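Local coordinates for PA14 domain-containing protein (Clostridium clariflavum, PDB 6QDI) that probably senses extracellular plant-biomass polysaccharides through tandem calcium-binding PA14 domains, as part of a membrane-bound RsgI-like anti-sigma factor, at residues 7-11 against 12-16; 181-185 against 186-190; 207-211 against 212-216; 275-279 against 280-284. All coordinates share one frame; numbering follows the deposited sequence.

All four contacts are turns or loops beside strands of the two PA14 domains. Contact 1 lies near the centre of the chain in the first domain, and contact 2 is the buried start of a loop in the second; they meet at the interface between the domains, where Asn11 and Asp13 bond to Asn182. Contacts 3 and 4 lie far from the calcium ions at the partly exposed end of the second domain, on neighbouring strands 212-220 and 271-279, which share a sheet with strand 180-184 of contact 2. Calcium, water and amide groups dominate contact 1, indole-proline CH-pi packing contact 2, a phenol-carbonyl bond contact 3, and a surface salt bridge and a hairpin turn contact 4.

Contact 1: residues 7-11 against 12-16; sequences DYFDN and IDLTN. With CA (calcium ion), chain G.
The amide of Asn11 reaches across the loop to Thr15: ND2 donates to Thr15 OG1 at 2.9 Å, a fairly straight bond (161°) lying close to the amide plane. Asn11 CG sits beside its own backbone N, at chi1 -64°, which swings the amide back over the residues that follow. Thr15 OG1, lodged between its backbone N and carbonyl carbon, passes the chain of bonds on by donating to Asp13 OD1 at 2.6 Å on the syn side of the carboxylate. The same hydroxyl also meets Arg274, which forms a salt bridge with Asp13 OD2, while Asn11 ND2 has a further partner in Asp180 O; these polar groups thus tie the loop to the second PA14 domain.

Residues 10-16 form the loop between strands 4-9 and 17-23, antiparallel neighbours in one sheet of the first PA14 domain, and Asp10 N donates to Asn16 O at 2.9 Å where the strands part. Here the loop also builds a calcium site. Asp10 binds the ion through its backbone O at 2.4 Å, alongside Asp42 and Ser44, whereas its carboxylate OD1 accepts from a water on the metal and from Arg40 N. A second metal-bound water donates to Asn11 OD1 at 2.8 Å, and another water, which accepts from Asn16 ND2, probably links it to that oxygen.

On the apolar side, the Phe9 ring carries the Leu14 backbone over one face, with Leu14 O 3.5 Å above the plane toward the rim. Leu14 CD2 touches the ring at Phe9 CD2, 3.9 Å away.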
loop_
_atom_site.group_PDB
_atom_site.type_symbol
_atom_site.label_atom_id
_atom_site.label_comp_id
_atom_site.label_asym_id
_atom_site.label_seq_id
_atom_site.Cartn_x
_atom_site.Cartn_y
_atom_site.Cartn_z
ATOM N N ASP A 7 -1.737 -4.944 9.728
ATOM C CA ASP A 7 -0.673 -4.812 8.750
ATOM C C ASP A 7 -0.933 -3.492 8.048
ATOM O O ASP A 7 -2.010 -3.280 7.459
ATOM C CB ASP A 7 -0.689 -5.996 7.799
ATOM C CG ASP A 7 -0.282 -7.281 8.466
ATOM O OD1 ASP A 7 0.596 -7.293 9.331
ATOM O OD2 ASP A 7 -0.897 -8.310 8.106
ATOM N N TYR A 8 0.071 -2.630 8.107
ATOM C CA TYR A 8 -0.016 -1.281 7.614
ATOM C C TYR A 8 0.790 -1.128 6.338
ATOM O O TYR A 8 1.987 -1.470 6.297
ATOM C CB TYR A 8 0.521 -0.276 8.702
ATOM C CG TYR A 8 -0.408 -0.176 9.902
ATOM C CD1 TYR A 8 -0.498 -1.202 10.842
ATOM C CD2 TYR A 8 -1.204 0.934 10.065
ATOM C CE1 TYR A 8 -1.378 -1.139 11.902
ATOM C CE2 TYR A 8 -2.105 1.025 11.119
ATOM C CZ TYR A 8 -2.198 -0.018 12.026
ATOM O OH TYR A 8 -3.103 0.131 13.071
ATOM N N PHE A 9 0.128 -0.569 5.324
ATOM C CA PHE A 9 0.647 -0.472 3.968
ATOM C C PHE A 9 0.779 0.979 3.562
ATOM O O PHE A 9 -0.059 1.825 3.909
ATOM C CB PHE A 9 -0.297 -1.189 2.997
ATOM C CG PHE A 9 -0.421 -2.669 3.287
ATOM C CD1 PHE A 9 0.419 -3.580 2.670
ATOM C CD2 PHE A 9 -1.408 -3.163 4.123
ATOM C CE1 PHE A 9 0.312 -4.937 2.939
ATOM C CE2 PHE A 9 -1.509 -4.522 4.391
ATOM C CZ PHE A 9 -0.647 -5.385 3.778
ATOM N N ASP A 10 1.802 1.264 2.775
ATOM C CA ASP A 10 2.156 2.622 2.396
ATOM C C ASP A 10 1.317 3.169 1.251
ATOM O O ASP A 10 1.485 4.316 0.901
ATOM C CB ASP A 10 3.646 2.721 1.998
ATOM C CG ASP A 10 4.457 3.756 2.791
ATOM O OD1 ASP A 10 3.984 4.370 3.697
ATOM O OD2 ASP A 10 5.723 3.807 2.580
ATOM N N ASN A 11 0.467 2.358 0.638
ATOM C CA ASN A 11 -0.368 2.766 -0.495
ATOM C C ASN A 11 -1.846 2.628 -0.145
ATOM O O ASN A 11 -2.200 2.045 0.891
ATOM C CB ASN A 11 -0.036 1.875 -1.714
ATOM C CG ASN A 11 1.379 2.084 -2.171
ATOM O OD1 ASN A 11 1.875 3.207 -2.191
ATOM N ND2 ASN A 11 1.996 1.013 -2.641
ATOM N N ILE A 12 -2.731 3.090 -1.022
ATOM C CA ILE A 12 -4.190 2.998 -0.774
ATOM C C ILE A 12 -4.759 1.602 -0.953
ATOM O O ILE A 12 -5.910 1.384 -0.592
ATOM C CB ILE A 12 -4.999 3.958 -1.661
ATOM C CG1 ILE A 12 -4.903 3.634 -3.150
ATOM C CG2 ILE A 12 -4.586 5.412 -1.392
ATOM C CD1 ILE A 12 -6.054 4.178 -3.955
ATOM N N ASP A 13 -3.985 0.670 -1.506
ATOM C CA ASP A 13 -4.522 -0.591 -2.048
ATOM C C ASP A 13 -3.877 -1.805 -1.412
ATOM O O ASP A 13 -3.742 -2.840 -2.075
ATOM C CB ASP A 13 -4.320 -0.601 -3.571
ATOM C CG ASP A 13 -2.851 -0.598 -3.995
ATOM O OD1 ASP A 13 -1.989 -0.334 -3.108
ATOM O OD2 ASP A 13 -2.604 -0.845 -5.187
ATOM N N LEU A 14 -3.468 -1.706 -0.156
ATOM C CA LEU A 14 -2.965 -2.891 0.576
ATOM C C LEU A 14 -1.723 -3.452 -0.102
ATOM O O LEU A 14 -1.494 -4.673 -0.114
ATOM C CB LEU A 14 -4.065 -3.926 0.793
ATOM C CG LEU A 14 -5.320 -3.380 1.482
ATOM C CD1 LEU A 14 -6.474 -4.346 1.274
ATOM C CD2 LEU A 14 -5.074 -3.087 2.942
ATOM N N THR A 15 -0.891 -2.553 -0.632
ATOM C CA THR A 15 0.404 -2.893 -1.163
ATOM C C THR A 15 1.477 -2.031 -0.482
ATOM O O THR A 15 1.222 -0.936 0.004
ATOM C CB THR A 15 0.485 -2.751 -2.672
ATOM O OG1 THR A 15 0.419 -1.381 -3.060
ATOM C CG2 THR A 15 -0.534 -3.600 -3.377
ATOM N N ASN A 16 2.693 -2.593 -0.502
ATOM C CA ASN A 16 3.895 -1.997 0.076
ATOM C C ASN A 16 3.823 -1.961 1.599
ATOM O O ASN A 16 3.653 -0.915 2.234
ATOM C CB ASN A 16 4.256 -0.651 -0.547
ATOM C CG ASN A 16 5.687 -0.324 -0.324
ATOM O OD1 ASN A 16 6.484 -1.198 0.058
ATOM N ND2 ASN A 16 6.061 0.879 -0.649
HETATM CA CA CA G . 1.346 6.709 0.817
HETATM O O HOH W 1 2.102 6.361 3.044
HETATM O O HOH W 2 4.575 3.236 -1.312
HETATM O O HOH W 3 1.251 5.844 -1.484
HETATM O O HOH W 4 3.741 6.306 0.302
#

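Contact 2: residues 181-185 against 186-190; sequences FNWGV and GSPSK
This is a local, buried packing of an indole against a proline round a type II' beta turn, where strand 180-184 of the second PA14 domain gives way to the loop leading to strand 198-207. The turn runs from Trp183 to Gly186 and is closed by Gly186 N donating to Trp183 O at 2.9 Å, from above the carbonyl plane. Asn182 braces its start: OD1 accepts from Gly184 N at 3.1 Å, forming an Asx turn.

Beyond the turn the chain doubles back over the indole. Pro188 CG makes an off-centre CH-pi contact with the six-membered ring of Trp183, 4.2 Å from its centroid, and its closest ring atom is Trp183 CZ2 at 3.7 Å. Phe181 CB lies over the opposite face, so the indole sits between a residue of the strand and one of the loop. At the indole edge, in plane, a water accepts from Trp183 NE1 at 2.9 Å and donates to Pro188 O at 2.8 Å. The indole also approaches Asp42 of the first domain's calcium site. Packing on both faces thus restricts how the indole can turn, while the water satisfies its N-H and links it to the backbone beyond the turn.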
loop_
_atom_site.group_PDB
_atom_site.type_symbol
_atom_site.label_atom_id
_atom_site.label_comp_id
_atom_site.label_asym_id
_atom_site.label_seq_id
_atom_site.Cartn_x
_atom_site.Cartn_y
_atom_site.Cartn_z
ATOM N N PHE A 181 4.209 2.249 -5.744
ATOM C CA PHE A 181 3.386 3.354 -5.272
ATOM C C PHE A 181 1.981 3.329 -5.853
ATOM O O PHE A 181 1.779 3.104 -7.049
ATOM C CB PHE A 181 4.002 4.692 -5.696
ATOM C CG PHE A 181 5.250 5.050 -4.927
ATOM C CD1 PHE A 181 5.158 5.559 -3.659
ATOM C CD2 PHE A 181 6.499 4.849 -5.479
ATOM C CE1 PHE A 181 6.274 5.928 -2.966
ATOM C CE2 PHE A 181 7.636 5.143 -4.744
ATOM C CZ PHE A 181 7.524 5.703 -3.487
ATOM N N ASN A 182 0.999 3.629 -4.999
ATOM C CA ASN A 182 -0.359 3.895 -5.424
ATOM C C ASN A 182 -0.899 4.894 -4.430
ATOM O O ASN A 182 -1.261 4.534 -3.305
ATOM C CB ASN A 182 -1.189 2.632 -5.519
ATOM C CG ASN A 182 -2.610 2.923 -5.992
ATOM O OD1 ASN A 182 -2.997 4.083 -6.115
ATOM N ND2 ASN A 182 -3.375 1.882 -6.232
ATOM N N TRP A 183 -0.879 6.164 -4.828
ATOM C CA TRP A 183 -1.248 7.251 -3.949
ATOM C C TRP A 183 -2.747 7.573 -4.019
ATOM O O TRP A 183 -3.177 8.501 -3.337
ATOM C CB TRP A 183 -0.487 8.529 -4.299
ATOM C CG TRP A 183 1.013 8.439 -4.268
ATOM C CD1 TRP A 183 1.814 8.548 -3.171
ATOM C CD2 TRP A 183 1.884 8.292 -5.403
ATOM N NE1 TRP A 183 3.142 8.417 -3.551
ATOM C CE2 TRP A 183 3.205 8.290 -4.911
ATOM C CE3 TRP A 183 1.681 8.193 -6.783
ATOM C CZ2 TRP A 183 4.330 8.224 -5.768
ATOM C CZ3 TRP A 183 2.781 8.060 -7.610
ATOM C CH2 TRP A 183 4.073 8.090 -7.098
ATOM N N GLY A 184 -3.521 6.885 -4.854
ATOM C CA GLY A 184 -4.859 7.389 -5.150
ATOM C C GLY A 184 -4.732 8.771 -5.730
ATOM O O GLY A 184 -3.995 8.976 -6.699
ATOM N N VAL A 185 -5.432 9.728 -5.159
ATOM C CA VAL A 185 -5.369 11.111 -5.599
ATOM C C VAL A 185 -4.418 11.943 -4.725
ATOM O O VAL A 185 -4.327 13.170 -4.900
ATOM C CB VAL A 185 -6.766 11.755 -5.744
ATOM C CG1 VAL A 185 -7.521 11.059 -6.849
ATOM C CG2 VAL A 185 -7.509 11.764 -4.428
ATOM N N GLY A 186 -3.666 11.294 -3.843
ATOM C CA GLY A 186 -2.644 11.975 -3.048
ATOM C C GLY A 186 -1.347 12.242 -3.834
ATOM O O GLY A 186 -1.175 11.790 -4.951
ATOM N N SER A 187 -0.478 12.987 -3.170
ATOM C CA SER A 187 0.833 13.297 -3.715
ATOM C C SER A 187 1.906 12.504 -3.001
ATOM O O SER A 187 1.658 11.863 -1.979
ATOM C CB SER A 187 1.097 14.795 -3.598
ATOM O OG SER A 187 0.145 15.471 -4.378
ATOM N N PRO A 188 3.169 12.551 -3.494
ATOM C CA PRO A 188 4.180 11.683 -2.873
ATOM C C PRO A 188 4.679 12.150 -1.521
ATOM O O PRO A 188 5.326 11.365 -0.827
ATOM C CB PRO A 188 5.313 11.668 -3.945
ATOM C CG PRO A 188 4.588 11.921 -5.225
ATOM C CD PRO A 188 3.591 12.991 -4.837
ATOM N N SER A 189 4.392 13.403 -1.182
ATOM C CA SER A 189 4.780 13.996 0.084
ATOM C C SER A 189 3.841 15.152 0.301
ATOM O O SER A 189 3.318 15.718 -0.671
ATOM C CB SER A 189 6.224 14.515 0.034
ATOM O OG SER A 189 6.512 15.206 1.209
ATOM N N LYS A 190 3.663 15.566 1.548
ATOM C CA LYS A 190 2.945 16.813 1.818
ATOM C C LYS A 190 3.673 18.019 1.264
ATOM O O LYS A 190 3.061 19.077 1.176
ATOM C CB LYS A 190 2.652 17.004 3.311
ATOM C CG LYS A 190 1.590 16.056 3.834
ATOM C CD LYS A 190 1.456 16.178 5.329
ATOM C CE LYS A 190 0.475 15.182 5.907
ATOM N NZ LYS A 190 -0.869 15.738 6.031
HETATM O O HOH W 5 4.647 8.664 -1.119
HETATM O O HOH W 6 -2.032 10.901 -7.357
HETATM O O HOH W 7 -2.223 14.942 -5.748
#

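Contact 3: residues 207-211 against 212-216; sequences QVPYD and GDYVF
Gly212 opens strand 212-220 directly after the loop in which Tyr210 presents its carbonyl to Tyr214. With a positive phi, Gly212 takes a backbone conformation suited to glycine. Its backbone bonds to Leu252 on the adjoining strand 242-252. Just before it, the Asp211 carboxylate turns back to accept from Ala254 N, so both sides of the corner are tied to the same neighbouring region.

The contact belongs to the connection between strands 198-207 and 212-220, which pass from one sheet of the second PA14 domain to the other. Here the loop is filled from within by a tyrosine of the strand it enters.

Tyr214 is that residue. With CG beside the backbone N, at chi1 -67°, the side chain reaches back toward the loop, and OH donates to Tyr210 O at 2.7 Å. The acceptor lies at the edge of the phenol ring, in its plane, and the donor is tilted only 16° from the carbonyl plane. Around this hydroxyl, Val208 CG1 comes to 3.4 Å from Tyr214 OH and to 3.6 Å from Tyr214 CZ, the valine and tyrosine side chains crossing at a slant. Pro209 CD lies 3.6 Å from Tyr214 OH, and Tyr210 CB approaches the same oxygen at 3.5 Å, the two tyrosine side chains crossing at about a right angle. The Tyr210 ring itself lies against Pro209, whose CB sits 3.7 Å above the ring plane, over its centre.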
loop_
_atom_site.group_PDB
_atom_site.type_symbol
_atom_site.label_atom_id
_atom_site.label_comp_id
_atom_site.label_asym_id
_atom_site.label_seq_id
_atom_site.Cartn_x
_atom_site.Cartn_y
_atom_site.Cartn_z
ATOM N N GLN A 207 21.601 -3.480 -9.010
ATOM C CA GLN A 207 22.691 -4.433 -9.032
ATOM C C GLN A 207 22.103 -5.821 -9.118
ATOM O O GLN A 207 21.300 -6.223 -8.271
ATOM C CB GLN A 207 23.645 -4.243 -7.850
ATOM C CG GLN A 207 24.950 -5.033 -8.083
ATOM C CD GLN A 207 26.141 -4.482 -7.300
ATOM O OE1 GLN A 207 25.953 -3.825 -6.267
ATOM N NE2 GLN A 207 27.341 -4.696 -7.801
ATOM N N VAL A 208 22.518 -6.554 -10.129
ATOM C CA VAL A 208 21.864 -7.781 -10.554
ATOM C C VAL A 208 22.238 -8.929 -9.626
ATOM O O VAL A 208 23.399 -9.159 -9.353
ATOM C CB VAL A 208 22.269 -8.090 -11.998
ATOM C CG1 VAL A 208 21.792 -9.458 -12.460
ATOM C CG2 VAL A 208 21.774 -6.976 -12.909
ATOM N N PRO A 209 21.248 -9.706 -9.135
ATOM C CA PRO A 209 21.579 -10.736 -8.153
ATOM C C PRO A 209 22.091 -12.043 -8.736
ATOM O O PRO A 209 22.863 -12.726 -8.067
ATOM C CB PRO A 209 20.251 -10.966 -7.433
ATOM C CG PRO A 209 19.195 -10.566 -8.446
ATOM C CD PRO A 209 19.802 -9.409 -9.169
ATOM N N TYR A 210 21.651 -12.394 -9.930
ATOM C CA TYR A 210 21.855 -13.732 -10.536
ATOM C C TYR A 210 22.164 -13.619 -11.998
ATOM O O TYR A 210 21.582 -12.781 -12.690
ATOM C CB TYR A 210 20.581 -14.612 -10.373
ATOM C CG TYR A 210 19.995 -14.645 -8.981
ATOM C CD1 TYR A 210 20.723 -15.142 -7.904
ATOM C CD2 TYR A 210 18.715 -14.188 -8.741
ATOM C CE1 TYR A 210 20.198 -15.138 -6.608
ATOM C CE2 TYR A 210 18.194 -14.202 -7.457
ATOM C CZ TYR A 210 18.940 -14.670 -6.397
ATOM O OH TYR A 210 18.392 -14.629 -5.139
ATOM N N ASP A 211 23.055 -14.470 -12.511
ATOM C CA ASP A 211 23.260 -14.507 -13.932
ATOM C C ASP A 211 21.987 -15.035 -14.661
ATOM O O ASP A 211 21.455 -16.071 -14.302
ATOM C CB ASP A 211 24.379 -15.504 -14.316
ATOM C CG ASP A 211 25.760 -15.127 -13.999
ATOM O OD1 ASP A 211 26.043 -14.031 -13.489
ATOM O OD2 ASP A 211 26.629 -15.976 -14.304
ATOM N N GLY A 212 21.574 -14.325 -15.698
ATOM C CA GLY A 212 20.506 -14.795 -16.593
ATOM C C GLY A 212 19.775 -13.631 -17.219
ATOM O O GLY A 212 20.263 -12.512 -17.226
ATOM N N ASP A 213 18.613 -13.918 -17.800
ATOM C CA ASP A 213 17.820 -12.968 -18.549
ATOM C C ASP A 213 16.730 -12.344 -17.682
ATOM O O ASP A 213 16.055 -13.049 -16.931
ATOM C CB ASP A 213 17.151 -13.621 -19.763
ATOM C CG ASP A 213 18.062 -13.761 -20.984
ATOM O OD1 ASP A 213 19.298 -13.702 -20.894
ATOM O OD2 ASP A 213 17.520 -13.908 -22.085
ATOM N N TYR A 214 16.612 -11.021 -17.805
ATOM C CA TYR A 214 15.657 -10.228 -17.034
ATOM C C TYR A 214 14.754 -9.447 -17.966
ATOM O O TYR A 214 15.164 -9.004 -19.020
ATOM C CB TYR A 214 16.378 -9.267 -16.106
ATOM C CG TYR A 214 17.151 -9.929 -14.996
ATOM C CD1 TYR A 214 18.352 -10.595 -15.250
ATOM C CD2 TYR A 214 16.736 -9.848 -13.681
ATOM C CE1 TYR A 214 19.057 -11.201 -14.228
ATOM C CE2 TYR A 214 17.433 -10.415 -12.661
ATOM C CZ TYR A 214 18.616 -11.102 -12.923
ATOM O OH TYR A 214 19.299 -11.691 -11.879
ATOM N N VAL A 215 13.533 -9.212 -17.499
ATOM C CA VAL A 215 12.599 -8.260 -18.120
ATOM C C VAL A 215 12.155 -7.293 -17.024
ATOM O O VAL A 215 11.824 -7.723 -15.944
ATOM C CB VAL A 215 11.372 -9.009 -18.714
ATOM C CG1 VAL A 215 10.314 -8.033 -19.183
ATOM C CG2 VAL A 215 11.826 -9.888 -19.887
ATOM N N PHE A 216 12.133 -6.006 -17.360
ATOM C CA PHE A 216 11.593 -4.990 -16.454
ATOM C C PHE A 216 10.194 -4.581 -16.907
ATOM O O PHE A 216 9.938 -4.415 -18.106
ATOM C CB PHE A 216 12.498 -3.768 -16.417
ATOM C CG PHE A 216 13.848 -4.073 -15.898
ATOM C CD1 PHE A 216 14.086 -4.047 -14.535
ATOM C CD2 PHE A 216 14.894 -4.350 -16.723
ATOM C CE1 PHE A 216 15.337 -4.318 -14.010
ATOM C CE2 PHE A 216 16.142 -4.647 -16.213
ATOM C CZ PHE A 216 16.360 -4.645 -14.843
#

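Contact 4: residues 275-279 against 280-284; sequences LEWEG and PGIER
Arg284 grips Glu276 side-on, with NE and NH2 both directed to one carboxylate oxygen. The bond from Arg284 NE to Glu276 OE1 is 2.9 Å long and that from Arg284 NH2 to Glu276 OE1 is 3.1 Å. OE1 lies nearly in the guanidinium plane, but the carboxylate plane is turned 66° from it: NH2 meets the oxygen nearly along its C-O direction, whereas NE comes from above the carboxylate plane. The arginine can span this distance because its chain is extended from CG to NE, starting anti to the backbone N (chi1 -178°), and runs back along strand 271-279. Its charge has a second partner in the ring of Tyr217, a cation-pi contact, and the hydroxyl of that tyrosine bonds to Glu278 OE2.

Further along, toward the turn, the backbone closes a tight antiparallel hairpin. Gly279 and Ile282 form a hydrogen-bonded pair, with Gly279 N to Ile282 O at 3.0 Å and Ile282 N to Gly279 O at 2.9 Å, around a type II turn that has Pro280 and Gly281 at its corners. Gly281 takes the positive phi of the third turn position.

Packing continues on the buried side. Ile282 CG2 lies 3.7 Å from Trp277 CD1, and Ile282 CD1 stands 4.1 Å above one face of the indole, toward its rim. Trp277 also meets the ring of Tyr214 and the side chain of Phe216, and so packs against strand 212-220, which pairs with strand 271-279 in the sheet, while Leu275 bonds through its backbone to Ile179 ahead of strand 180-184.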
loop_
_atom_site.group_PDB
_atom_site.type_symbol
_atom_site.label_atom_id
_atom_site.label_comp_id
_atom_site.label_asym_id
_atom_site.label_seq_id
_atom_site.Cartn_x
_atom_site.Cartn_y
_atom_site.Cartn_z
ATOM N N LEU A 275 7.814 -0.459 -10.340
ATOM C CA LEU A 275 8.948 -1.030 -11.098
ATOM C C LEU A 275 9.114 -2.483 -10.650
ATOM O O LEU A 275 9.453 -2.754 -9.496
ATOM C CB LEU A 275 10.235 -0.233 -10.879
ATOM C CG LEU A 275 11.455 -0.786 -11.597
ATOM C CD1 LEU A 275 11.330 -0.710 -13.107
ATOM C CD2 LEU A 275 12.722 -0.085 -11.143
ATOM N N GLU A 276 8.877 -3.393 -11.600
ATOM C CA GLU A 276 8.979 -4.825 -11.356
ATOM C C GLU A 276 9.985 -5.457 -12.299
ATOM O O GLU A 276 10.382 -4.853 -13.319
ATOM C CB GLU A 276 7.613 -5.479 -11.574
ATOM C CG GLU A 276 6.519 -5.063 -10.590
ATOM C CD GLU A 276 5.202 -5.747 -10.923
ATOM O OE1 GLU A 276 4.720 -5.537 -12.047
ATOM O OE2 GLU A 276 4.732 -6.587 -10.128
ATOM N N TRP A 277 10.363 -6.686 -11.971
ATOM C CA TRP A 277 11.163 -7.496 -12.863
ATOM C C TRP A 277 10.768 -8.930 -12.793
ATOM O O TRP A 277 10.146 -9.379 -11.854
ATOM C CB TRP A 277 12.666 -7.352 -12.617
ATOM C CG TRP A 277 13.205 -7.701 -11.280
ATOM C CD1 TRP A 277 12.563 -8.195 -10.194
ATOM C CD2 TRP A 277 14.582 -7.546 -10.879
ATOM N NE1 TRP A 277 13.442 -8.351 -9.156
ATOM C CE2 TRP A 277 14.684 -7.960 -9.566
ATOM C CE3 TRP A 277 15.728 -7.063 -11.527
ATOM C CZ2 TRP A 277 15.887 -7.877 -8.854
ATOM C CZ3 TRP A 277 16.925 -7.002 -10.834
ATOM C CH2 TRP A 277 16.977 -7.397 -9.527
ATOM N N GLU A 278 11.202 -9.657 -13.814
ATOM C CA GLU A 278 11.232 -11.126 -13.814
ATOM C C GLU A 278 12.626 -11.507 -14.218
ATOM O O GLU A 278 13.250 -10.850 -15.032
ATOM C CB GLU A 278 10.146 -11.697 -14.684
ATOM C CG GLU A 278 10.463 -12.341 -15.967
ATOM C CD GLU A 278 9.183 -12.804 -16.602
ATOM O OE1 GLU A 278 8.850 -13.984 -16.551
ATOM O OE2 GLU A 278 8.484 -11.930 -17.073
ATOM N N GLY A 279 13.116 -12.612 -13.665
ATOM C CA GLY A 279 14.483 -13.045 -13.942
ATOM C C GLY A 279 14.686 -14.450 -13.473
ATOM O O GLY A 279 13.727 -15.147 -13.084
ATOM N N PRO A 280 15.939 -14.909 -13.459
ATOM C CA PRO A 280 16.218 -16.288 -13.062
ATOM C C PRO A 280 15.855 -16.530 -11.594
ATOM O O PRO A 280 16.409 -15.900 -10.697
ATOM C CB PRO A 280 17.725 -16.419 -13.292
ATOM C CG PRO A 280 18.233 -15.063 -13.517
ATOM C CD PRO A 280 17.147 -14.165 -13.847
ATOM N N GLY A 281 14.880 -17.399 -11.345
ATOM C CA GLY A 281 14.390 -17.631 -10.008
ATOM C C GLY A 281 13.545 -16.505 -9.429
ATOM O O GLY A 281 13.333 -16.504 -8.224
ATOM N N ILE A 282 13.111 -15.571 -10.263
ATOM C CA ILE A 282 12.427 -14.372 -9.816
ATOM C C ILE A 282 11.154 -14.288 -10.661
ATOM O O ILE A 282 11.180 -13.925 -11.850
ATOM C CB ILE A 282 13.280 -13.100 -9.999
ATOM C CG1 ILE A 282 14.595 -13.193 -9.246
ATOM C CG2 ILE A 282 12.475 -11.863 -9.573
ATOM C CD1 ILE A 282 15.573 -12.127 -9.651
ATOM N N GLU A 283 10.023 -14.583 -10.029
ATOM C CA GLU A 283 8.714 -14.364 -10.641
ATOM C C GLU A 283 8.459 -12.843 -10.696
ATOM O O GLU A 283 9.021 -12.103 -9.914
ATOM C CB GLU A 283 7.611 -15.032 -9.786
ATOM C CG GLU A 283 7.814 -16.473 -9.347
ATOM C CD GLU A 283 7.780 -17.420 -10.492
ATOM O OE1 GLU A 283 7.018 -17.182 -11.446
ATOM O OE2 GLU A 283 8.516 -18.419 -10.427
ATOM N N ARG A 284 7.615 -12.389 -11.623
ATOM C CA ARG A 284 7.331 -10.974 -11.749
ATOM C C ARG A 284 6.974 -10.378 -10.396
ATOM O O ARG A 284 6.037 -10.814 -9.733
ATOM C CB ARG A 284 6.211 -10.729 -12.750
ATOM C CG ARG A 284 5.914 -9.262 -12.935
ATOM C CD ARG A 284 4.916 -9.016 -14.038
ATOM N NE ARG A 284 4.424 -7.642 -13.960
ATOM C CZ ARG A 284 3.518 -7.136 -14.798
ATOM N NH1 ARG A 284 3.032 -7.874 -15.802
ATOM N NH2 ARG A 284 3.127 -5.881 -14.645
#